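Local coordinates for protein HAD family phosphatase (Pseudomonas syringae pv. tomato, PDB 2ODA) that belongs to a Pseudomonas-specific subfamily of the haloacid dehalogenase (HAD) superfamily and is probably a hydrolase related to phosphatases and phosphonoacetaldehyde hydrolase, at residues K46-Q51 with G177-C182; G125-G130 with A187-K192. All coordinates share one frame; numbering follows the deposited sequence.

Contact 1. Residues K46-Q51 with G177-C182; sequences KALRDQ and GELESC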
ATOM      1  N   LYS B  46      -3.473 -18.542 -19.212  1.00  7.08           N
ATOM      2  CA  LYS B  46      -3.894 -19.920 -18.890  1.00  7.37           C
ATOM      3  C   LYS B  46      -3.229 -20.413 -17.624  1.00  8.17           C
ATOM      4  O   LYS B  46      -3.930 -20.913 -16.747  1.00  8.97           O
ATOM      5  CB  LYS B  46      -3.658 -20.915 -20.024  1.00  7.42           C
ATOM      6  CG  LYS B  46      -3.948 -22.346 -19.541  1.00  7.06           C
ATOM      7  CD  LYS B  46      -4.071 -23.345 -20.679  1.00 11.22           C
ATOM      8  CE  LYS B  46      -4.282 -24.758 -20.061  1.00 11.88           C
ATOM      9  NZ  LYS B  46      -5.620 -24.880 -19.441  1.00 11.60           N
ATOM     10  N   ALA B  47      -1.902 -20.242 -17.523  1.00  8.63           N
ATOM     11  CA  ALA B  47      -1.136 -20.672 -16.348  1.00  9.78           C
ATOM     12  C   ALA B  47      -1.673 -20.004 -15.098  1.00 10.19           C
ATOM     13  O   ALA B  47      -1.931 -20.680 -14.084  1.00 10.13           O
ATOM     14  CB  ALA B  47       0.342 -20.361 -16.522  1.00 10.88           C
ATOM     15  N   LEU B  48      -1.915 -18.694 -15.185  1.00  9.43           N
ATOM     16  CA  LEU B  48      -2.385 -17.936 -14.023  1.00  9.44           C
ATOM     17  C   LEU B  48      -3.802 -18.316 -13.615  1.00 10.38           C
ATOM     18  O   LEU B  48      -4.094 -18.513 -12.422  1.00 10.15           O
ATOM     19  CB  LEU B  48      -2.297 -16.424 -14.284  1.00  8.67           C
ATOM     20  CG  LEU B  48      -0.897 -15.865 -14.475  1.00  7.73           C
ATOM     21  CD1 LEU B  48      -0.995 -14.368 -14.899  1.00  6.83           C
ATOM     22  CD2 LEU B  48      -0.045 -16.059 -13.203  1.00  6.91           C
ATOM     23  N   ARG B  49      -4.694 -18.422 -14.597  1.00 10.83           N
ATOM     24  CA  ARG B  49      -6.064 -18.795 -14.304  1.00 11.94           C
ATOM     25  C   ARG B  49      -6.128 -20.220 -13.743  1.00 12.69           C
ATOM     26  O   ARG B  49      -6.842 -20.471 -12.766  1.00 13.10           O
ATOM     27  CB  ARG B  49      -6.949 -18.670 -15.551  1.00 11.80           C
ATOM     28  CG  ARG B  49      -8.418 -18.828 -15.217  1.00 13.21           C
ATOM     29  CD  ARG B  49      -9.281 -18.854 -16.418  1.00 14.12           C
ATOM     30  NE  ARG B  49     -10.670 -18.942 -15.996  1.00 14.39           N
ATOM     31  CZ  ARG B  49     -11.718 -18.801 -16.805  1.00 16.50           C
ATOM     32  NH1 ARG B  49     -11.557 -18.539 -18.090  1.00 16.80           N
ATOM     33  NH2 ARG B  49     -12.941 -18.888 -16.310  1.00 19.17           N
ATOM     34  N   ASP B  50      -5.392 -21.143 -14.353  1.00 13.64           N
ATOM     35  CA  ASP B  50      -5.358 -22.517 -13.840  1.00 14.91           C
ATOM     36  C   ASP B  50      -4.840 -22.581 -12.408  1.00 15.41           C
ATOM     37  O   ASP B  50      -5.362 -23.375 -11.614  1.00 16.27           O
ATOM     38  CB  ASP B  50      -4.526 -23.419 -14.733  1.00 15.35           C
ATOM     39  CG  ASP B  50      -5.221 -23.747 -16.059  1.00 15.78           C
ATOM     40  OD1 ASP B  50      -6.409 -23.373 -16.266  1.00 18.75           O
ATOM     41  OD2 ASP B  50      -4.545 -24.370 -16.882  1.00 18.12           O
ATOM     42  N   GLN B  51      -3.850 -21.742 -12.078  1.00 15.27           N
ATOM     43  CA  GLN B  51      -3.291 -21.647 -10.717  1.00 15.84           C
ATOM     44  C   GLN B  51      -4.245 -21.027  -9.697  1.00 14.66           C
ATOM     45  O   GLN B  51      -3.981 -21.100  -8.493  1.00 15.29           O
ATOM     46  CB  GLN B  51      -2.047 -20.745 -10.688  1.00 15.81           C
ATOM     47  CG  GLN B  51      -0.770 -21.286 -11.230  1.00 18.24           C
ATOM     48  CD  GLN B  51       0.270 -20.172 -11.343  1.00 18.38           C
ATOM     49  OE1 GLN B  51       0.410 -19.334 -10.444  1.00 18.98           O
ATOM     50  NE2 GLN B  51       1.003 -20.162 -12.445  1.00 20.93           N
ATOM     51  N   GLY B 177       4.486 -13.622 -22.804  1.00  8.78           N
ATOM     52  CA  GLY B 177       4.952 -15.014 -22.876  1.00  9.83           C
ATOM     53  C   GLY B 177       6.133 -15.226 -21.930  1.00 10.10           C
ATOM     54  O   GLY B 177       6.470 -16.364 -21.560  1.00 11.40           O
ATOM     55  N   GLU B 178       6.798 -14.131 -21.581  1.00  9.12           N
ATOM     56  CA  GLU B 178       7.955 -14.177 -20.676  1.00  9.24           C
ATOM     57  C   GLU B 178       7.591 -13.942 -19.215  1.00  8.56           C
ATOM     58  O   GLU B 178       8.473 -13.918 -18.338  1.00  7.70           O
ATOM     59  CB  GLU B 178       8.998 -13.133 -21.110  1.00  8.92           C
ATOM     60  CG  GLU B 178       9.669 -13.432 -22.432  1.00 11.80           C
ATOM     61  CD  GLU B 178      10.567 -14.667 -22.388  1.00 16.29           C
ATOM     62  OE1 GLU B 178      11.039 -15.023 -21.291  1.00 16.26           O
ATOM     63  OE2 GLU B 178      10.807 -15.282 -23.451  1.00 16.34           O
ATOM     64  N   LEU B 179       6.296 -13.785 -18.933  1.00  8.05           N
ATOM     65  CA  LEU B 179       5.890 -13.423 -17.575  1.00  8.26           C
ATOM     66  C   LEU B 179       6.258 -14.487 -16.534  1.00  8.40           C
ATOM     67  O   LEU B 179       6.710 -14.159 -15.455  1.00  7.39           O
ATOM     68  CB  LEU B 179       4.389 -13.118 -17.491  1.00  7.97           C
ATOM     69  CG  LEU B 179       3.878 -12.708 -16.102  1.00  7.16           C
ATOM     70  CD1 LEU B 179       4.449 -11.343 -15.675  1.00  7.33           C
ATOM     71  CD2 LEU B 179       2.388 -12.636 -16.140  1.00  4.25           C
ATOM     72  N   GLU B 180       6.036 -15.754 -16.862  1.00  8.95           N
ATOM     73  CA  GLU B 180       6.257 -16.836 -15.895  1.00  9.31           C
ATOM     74  C   GLU B 180       7.702 -16.860 -15.408  1.00  8.88           C
ATOM     75  O   GLU B 180       7.962 -16.865 -14.192  1.00  8.59           O
ATOM     76  CB  GLU B 180       5.841 -18.182 -16.523  1.00 10.84           C
ATOM     77  CG  GLU B 180       5.529 -19.310 -15.556  1.00 14.91           C
ATOM     78  CD  GLU B 180       4.370 -20.219 -16.039  1.00 18.79           C
ATOM     79  OE1 GLU B 180       3.752 -20.847 -15.174  1.00 22.51           O
ATOM     80  OE2 GLU B 180       4.059 -20.290 -17.258  1.00 21.25           O
ATOM     81  N   SER B 181       8.636 -16.831 -16.352  1.00  8.80           N
ATOM     82  CA  SER B 181      10.066 -16.788 -16.058  1.00  8.76           C
ATOM     83  C   SER B 181      10.470 -15.504 -15.339  1.00  8.23           C
ATOM     84  O   SER B 181      11.335 -15.520 -14.471  1.00  6.82           O
ATOM     85  CB  SER B 181      10.863 -16.870 -17.354  1.00  9.25           C
ATOM     86  OG  SER B 181      10.772 -18.173 -17.858  1.00 13.05           O
ATOM     87  N   CYS B 182       9.838 -14.396 -15.711  1.00  7.45           N
ATOM     88  CA  CYS B 182      10.128 -13.113 -15.066  1.00  7.80           C
ATOM     89  C   CYS B 182       9.748 -13.151 -13.580  1.00  7.51           C
ATOM     90  O   CYS B 182      10.558 -12.764 -12.700  1.00  7.77           O
ATOM     91  CB  CYS B 182       9.354 -12.001 -15.797  1.00  7.62           C
ATOM     92  SG  CYS B 182       9.574 -10.380 -15.126  1.00  8.37           S
TER
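Two helices packed on the Rossmann-like parallel sheet of the HAD fold meet here through a thin contact: A47, L48 and Q51 on helix 41-51 face L179 and E180 in the first turn of helix 179-191. It is plain side-chain packing, with no hydrogen bond across it and only 125 Å² of surface buried. The backbones stay well apart, the closest pair of CA atoms being A47 and E180 at 8.3 Å. Beneath, on the side of the sheet, the leucines touch by single methyls, L48 CD1 lying 4.0 Å from L179 CD2, and their side chains cross at about a right angle. L179 sends CG anti to its N (chi1 -179°), which carries the branch toward the other helix. Both leucines also rest on F11 of strand 9-12, so branched apolar residues suit this buried layer. Nearer solvent, where the backbones come closest, E180 lays its carboxylate against the methyl of A47, a residue small enough to leave room for it. The glutamate gets there with CG anti to the backbone N (chi1 -159°) and a bend at chi2. At the outer margin, the Q51 amide and the E180 carboxylate are turned 34° apart; Q51 NE2 comes within 3.9 Å of E180 OE1, too far for a hydrogen bond, while the same OE1 sits 3.7 Å from A47 CB.

Contact 2. Residues G125-G130 with A187-K192; sequences GLWTIG and ALRRSK
W127 projects its indole from the start of strand 127-131 toward the last turns of helix 179-191, where R189 and R190 meet different parts of it. R190 brings its aliphatic stem: CG lies 3.5 Å from W127 CZ2, and CD lies 3.6 Å from W127 NE1. The approach is oblique, and the guanidinium plane is turned 45° from the indole. A bend at chi3 (60°) swings the charged end of R190 past the pyrrole side of the ring, and its NH1 donates to the carbonyl of T5, near the N terminus. R189 comes instead to the edge of the six-membered ring. Its NH2 stands at that edge, close to the indole plane, 3.8 Å from W127 CZ3, so the charge is not over a face and there is no cation-pi interaction; the two planes are 81° apart. Outside partners fix that guanidinium: NE forms a salt bridge with E194, and NH1 donates to the carbonyl of H170. H170 also meets the indole, with the ring planes at about 60°, and I186, one turn before R190, adds an apolar side. Tryptophan suits this place because its broad ring can reach across to R190, whose CA is 10.2 Å from its own CA. Arginine suits the other side by pairing a methylene stem with a charged head. The chemistry is thus divided: the indole packs against the methylenes of R190 and has R189 NH2 at its edge, while the guanidinium groups make their hydrogen bonds beyond it, tying the helix end to the chain's N terminus and to H170.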
ATOM      1  N   GLY B 125       4.115   0.897  -3.677  1.00  6.15           N
ATOM      2  CA  GLY B 125       5.003  -0.014  -2.956  1.00  6.26           C
ATOM      3  C   GLY B 125       5.101  -1.399  -3.568  1.00  7.03           C
ATOM      4  O   GLY B 125       5.624  -2.314  -2.927  1.00  6.11           O
ATOM      5  N   LEU B 126       4.586  -1.560  -4.795  1.00  5.92           N
ATOM      6  CA  LEU B 126       4.581  -2.875  -5.456  1.00  6.69           C
ATOM      7  C   LEU B 126       5.877  -3.200  -6.195  1.00  5.92           C
ATOM      8  O   LEU B 126       6.682  -2.312  -6.507  1.00  4.68           O
ATOM      9  CB  LEU B 126       3.398  -2.988  -6.443  1.00  6.37           C
ATOM     10  CG  LEU B 126       2.035  -3.299  -5.790  1.00  8.97           C
ATOM     11  CD1 LEU B 126       1.405  -2.028  -5.258  1.00  9.97           C
ATOM     12  CD2 LEU B 126       1.068  -3.968  -6.776  1.00  8.94           C
ATOM     13  N   TRP B 127       6.067  -4.498  -6.456  1.00  5.74           N
ATOM     14  CA  TRP B 127       6.994  -4.958  -7.483  1.00  5.81           C
ATOM     15  C   TRP B 127       6.401  -4.550  -8.830  1.00  5.20           C
ATOM     16  O   TRP B 127       5.177  -4.524  -9.003  1.00  5.51           O
ATOM     17  CB  TRP B 127       7.146  -6.489  -7.447  1.00  5.74           C
ATOM     18  CG  TRP B 127       8.007  -6.981  -6.298  1.00  5.18           C
ATOM     19  CD1 TRP B 127       7.580  -7.437  -5.074  1.00  7.73           C
ATOM     20  CD2 TRP B 127       9.428  -7.068  -6.290  1.00  4.49           C
ATOM     21  NE1 TRP B 127       8.669  -7.807  -4.297  1.00  6.19           N
ATOM     22  CE2 TRP B 127       9.815  -7.580  -5.020  1.00  7.33           C
ATOM     23  CE3 TRP B 127      10.423  -6.747  -7.227  1.00  5.54           C
ATOM     24  CZ2 TRP B 127      11.160  -7.770  -4.665  1.00  7.25           C
ATOM     25  CZ3 TRP B 127      11.764  -6.945  -6.880  1.00  6.80           C
ATOM     26  CH2 TRP B 127      12.116  -7.461  -5.604  1.00  6.89           C
ATOM     27  N   THR B 128       7.272  -4.239  -9.786  1.00  5.59           N
ATOM     28  CA  THR B 128       6.817  -3.843 -11.138  1.00  5.31           C
ATOM     29  C   THR B 128       7.526  -4.597 -12.256  1.00  5.19           C
ATOM     30  O   THR B 128       8.727  -4.822 -12.192  1.00  5.71           O
ATOM     31  CB  THR B 128       6.981  -2.307 -11.401  1.00  5.45           C
ATOM     32  OG1 THR B 128       8.351  -1.925 -11.251  1.00  4.65           O
ATOM     33  CG2 THR B 128       6.159  -1.501 -10.407  1.00  5.22           C
ATOM     34  N   ILE B 129       6.763  -4.979 -13.277  1.00  4.90           N
ATOM     35  CA  ILE B 129       7.299  -5.590 -14.483  1.00  5.29           C
ATOM     36  C   ILE B 129       6.852  -4.690 -15.625  1.00  5.47           C
ATOM     37  O   ILE B 129       5.661  -4.404 -15.751  1.00  6.35           O
ATOM     38  CB  ILE B 129       6.761  -7.045 -14.708  1.00  4.47           C
ATOM     39  CG1 ILE B 129       7.222  -7.950 -13.550  1.00  6.12           C
ATOM     40  CG2 ILE B 129       7.161  -7.583 -16.142  1.00  4.62           C
ATOM     41  CD1 ILE B 129       6.517  -9.361 -13.451  1.00  6.10           C
ATOM     42  N   GLY B 130       7.816  -4.228 -16.414  1.00  5.85           N
ATOM     43  CA  GLY B 130       7.564  -3.397 -17.579  1.00  5.49           C
ATOM     44  C   GLY B 130       7.552  -4.222 -18.854  1.00  5.71           C
ATOM     45  O   GLY B 130       8.218  -5.264 -18.951  1.00  5.38           O
ATOM     46  N   ALA B 187      10.895 -13.962  -7.681  1.00  7.00           N
ATOM     47  CA  ALA B 187      10.743 -14.789  -6.470  1.00  7.69           C
ATOM     48  C   ALA B 187      12.117 -15.131  -5.880  1.00  8.37           C
ATOM     49  O   ALA B 187      12.292 -15.082  -4.662  1.00  9.14           O
ATOM     50  CB  ALA B 187       9.946 -16.055  -6.779  1.00  8.84           C
ATOM     51  N   LEU B 188      13.079 -15.460  -6.754  1.00  9.40           N
ATOM     52  CA  LEU B 188      14.473 -15.719  -6.376  1.00  9.92           C
ATOM     53  C   LEU B 188      15.112 -14.495  -5.742  1.00  9.40           C
ATOM     54  O   LEU B 188      15.708 -14.595  -4.665  1.00 10.39           O
ATOM     55  CB  LEU B 188      15.298 -16.193  -7.585  1.00  9.58           C
ATOM     56  CG  LEU B 188      16.763 -16.673  -7.413  1.00 10.57           C
ATOM     57  CD1 LEU B 188      16.927 -17.819  -6.366  1.00 10.59           C
ATOM     58  CD2 LEU B 188      17.355 -17.118  -8.790  1.00 10.71           C
ATOM     59  N   ARG B 189      14.987 -13.339  -6.388  1.00  9.04           N
ATOM     60  CA  ARG B 189      15.421 -12.061  -5.757  1.00  8.84           C
ATOM     61  C   ARG B 189      14.823 -11.842  -4.352  1.00  9.35           C
ATOM     62  O   ARG B 189      15.545 -11.525  -3.399  1.00  8.34           O
ATOM     63  CB  ARG B 189      15.151 -10.852  -6.677  1.00  8.23           C
ATOM     64  CG  ARG B 189      16.083 -10.821  -7.869  1.00  8.12           C
ATOM     65  CD  ARG B 189      15.515 -10.052  -9.063  1.00  8.07           C
ATOM     66  NE  ARG B 189      15.297  -8.646  -8.736  1.00  7.90           N
ATOM     67  CZ  ARG B 189      14.908  -7.722  -9.605  1.00  7.50           C
ATOM     68  NH1 ARG B 189      14.727  -8.052 -10.875  1.00  8.07           N
ATOM     69  NH2 ARG B 189      14.731  -6.463  -9.202  1.00  8.24           N
ATOM     70  N   ARG B 190      13.524 -12.095  -4.216  1.00  9.88           N
ATOM     71  CA  ARG B 190      12.836 -12.010  -2.918  1.00  9.78           C
ATOM     72  C   ARG B 190      13.425 -12.969  -1.890  1.00 10.71           C
ATOM     73  O   ARG B 190      13.563 -12.614  -0.710  1.00 10.04           O
ATOM     74  CB  ARG B 190      11.336 -12.272  -3.078  1.00 10.19           C
ATOM     75  CG  ARG B 190      10.592 -11.108  -3.761  1.00  9.69           C
ATOM     76  CD  ARG B 190       9.116 -11.400  -3.927  1.00  9.14           C
ATOM     77  NE  ARG B 190       8.449 -11.622  -2.641  1.00 11.77           N
ATOM     78  CZ  ARG B 190       7.338 -12.339  -2.497  1.00 13.53           C
ATOM     79  NH1 ARG B 190       6.753 -12.870  -3.550  1.00 13.08           N
ATOM     80  NH2 ARG B 190       6.800 -12.512  -1.299  1.00 15.97           N
ATOM     81  N   SER B 191      13.783 -14.171  -2.351  1.00 11.29           N
ATOM     82  CA  SER B 191      14.360 -15.198  -1.488  1.00 12.19           C
ATOM     83  C   SER B 191      15.708 -14.729  -0.935  1.00 12.55           C
ATOM     84  O   SER B 191      16.118 -15.151   0.144  1.00 12.63           O
ATOM     85  CB  SER B 191      14.486 -16.539  -2.245  1.00 11.19           C
ATOM     86  OG  SER B 191      15.663 -16.593  -3.050  1.00 10.21           O
ATOM     87  N   LYS B 192      16.370 -13.834  -1.671  1.00 12.98           N
ATOM     88  CA  LYS B 192      17.664 -13.255  -1.290  1.00 13.33           C
ATOM     89  C   LYS B 192      17.517 -11.950  -0.502  1.00 13.55           C
ATOM     90  O   LYS B 192      18.491 -11.213  -0.304  1.00 13.22           O
ATOM     91  CB  LYS B 192      18.545 -13.028  -2.531  1.00 13.80           C
ATOM     92  CG  LYS B 192      18.863 -14.305  -3.288  1.00 13.48           C
ATOM     93  CD  LYS B 192      19.475 -14.023  -4.666  1.00 14.48           C
ATOM     94  CE  LYS B 192      19.774 -15.354  -5.365  1.00 16.90           C
ATOM     95  NZ  LYS B 192      20.693 -15.207  -6.526  1.00 18.56           N
TER

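How the contacts relate
After strand 9-12 and helix 13-17, the chain runs through helix 41-51, half of contact 1, and then builds strands and helices before reaching strand 127-131, half of contact 2. Helix 179-191 completes both, its first turn closing the 125-residue loop of contact 1 and its last turns the 56-residue loop of contact 2. The segments alternate, so the two closures cross rather than nest. Their centres are 15 Å apart, yet they touch: I129 CD1 lies 3.6 Å from both L179 CD1 and C182 SG. Helix 179-191 thus packs on strand 127-131 through I129 at its first turn and W127 near its last, while contact 1 joins its start to helix 41-51.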